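Local coordinates for protein kinase, putative (Bodo saltans, PDB 6TLY), which serves as an unconventional kinetochore protein, KKT2, whose zinc-binding central domain, the part present here, is a centromere localization domain, at the zinc ion site. Residues are numbered along the deposited sequence; one frame, centred on the assembly and turned at random.

The zinc ion site. Residues 11, 13, 15, 51, 53-54. With ZN (zinc ion), chain B.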
loop_
_atom_site.group_PDB
_atom_site.type_symbol
_atom_site.label_atom_id
_atom_site.label_comp_id
_atom_site.label_asym_id
_atom_site.label_seq_id
_atom_site.Cartn_x
_atom_site.Cartn_y
_atom_site.Cartn_z
ATOM N N CYS A 11 -2.465 -1.504 -6.079
ATOM C CA CYS A 11 -2.484 -0.473 -5.024
ATOM C C CYS A 11 -3.569 0.570 -5.340
ATOM O O CYS A 11 -4.285 0.421 -6.286
ATOM C CB CYS A 11 -1.130 0.209 -4.961
ATOM S SG CYS A 11 -0.888 1.252 -6.409
ATOM N N ASN A 13 -3.209 3.470 -6.551
ATOM C CA ASN A 13 -2.872 4.206 -7.761
ATOM C C ASN A 13 -2.669 3.309 -8.990
ATOM O O ASN A 13 -1.921 3.665 -9.895
ATOM C CB ASN A 13 -1.675 5.107 -7.501
ATOM C CG ASN A 13 -2.029 6.118 -6.430
ATOM O OD1 ASN A 13 -2.925 6.947 -6.620
ATOM N ND2 ASN A 13 -1.384 6.053 -5.267
ATOM N N HIS A 15 -1.092 0.383 -9.577
ATOM C CA HIS A 15 0.173 -0.319 -9.900
ATOM C C HIS A 15 0.041 -1.762 -9.422
ATOM O O HIS A 15 -0.685 -2.003 -8.465
ATOM C CB HIS A 15 1.396 0.273 -9.192
ATOM C CG HIS A 15 1.574 1.738 -9.352
ATOM N ND1 HIS A 15 1.503 2.596 -8.310
ATOM C CD2 HIS A 15 1.811 2.493 -10.437
ATOM C CE1 HIS A 15 1.672 3.814 -8.738
ATOM N NE2 HIS A 15 1.856 3.785 -10.030
ATOM N N CYS A 51 3.325 -1.935 -2.589
ATOM C CA CYS A 51 3.723 -1.066 -3.701
ATOM C C CYS A 51 4.773 -0.086 -3.159
ATOM O O CYS A 51 4.436 0.762 -2.362
ATOM C CB CYS A 51 2.584 -0.280 -4.292
ATOM S SG CYS A 51 3.259 0.783 -5.587
ATOM N N LYS A 53 6.612 2.244 -4.676
ATOM C CA LYS A 53 6.502 3.631 -5.126
ATOM C C LYS A 53 5.377 4.400 -4.421
ATOM O O LYS A 53 5.460 5.621 -4.318
ATOM C CB LYS A 53 6.409 3.720 -6.654
ATOM C CG LYS A 53 5.118 3.201 -7.231
ATOM C CD LYS A 53 5.349 2.380 -8.502
ATOM C CE LYS A 53 5.815 3.198 -9.677
ATOM N NZ LYS A 53 5.732 2.421 -10.952
ATOM N N CYS A 54 4.359 3.708 -3.900
ATOM C CA CYS A 54 3.274 4.361 -3.164
ATOM C C CYS A 54 3.417 4.253 -1.648
ATOM O O CYS A 54 2.605 4.863 -0.951
ATOM C CB CYS A 54 1.919 3.804 -3.600
ATOM S SG CYS A 54 1.426 4.258 -5.284
HETATM ZN ZN ZN B . 1.404 2.130 -6.296
#
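Three cysteine sulfurs and one histidine nitrogen hold this zinc ion, which is modelled at partial occupancy, in a nearly tetrahedral site. The imidazole of His15 binds through ND1, the ring nitrogen nearer the backbone, at 2.1 Å from ZN. Cys51 and Cys54 form the CxxC motif, with Cys51 at the end of strand 48-51 and Cys54 in the loop that follows; each SG stands 2.4 Å from ZN. They reach the metal with different torsions: SG of Cys51 lies anti to its backbone N (chi1 177°), whereas SG of Cys54 turns back beside its own N, anti to the carbonyl carbon. Cys11 completes the set from the N-terminal loop, its SG 2.5 Å from ZN and tucked between backbone N and carbonyl carbon (chi1 71°). The tetrahedron is widest between the sulfurs of Cys51 and Cys11, at 122°.

Hydrogen bonds to sulfur form the second shell. The backbone N of His15 donates to SG of Cys11 over 3.3 Å, tying two zinc ligands together. From Asn13, the amide ND2 points almost straight at SG of Cys54, 3.3 Å away and close to the amide plane. Such donors would probably temper the negative charge expected on the sulfurs. An alanine in place of Cys11 would remove both a zinc ligand and the acceptor for His15 N, and would probably loosen the N-terminal loop around the metal.

Packing steadies the imidazole: CD of Lys53 lies 3.8 Å above one face, the carbonyl O of Asn13 over the other. By joining the N-terminal loop to the CxxC turn, the zinc probably stabilises the fold of the central domain.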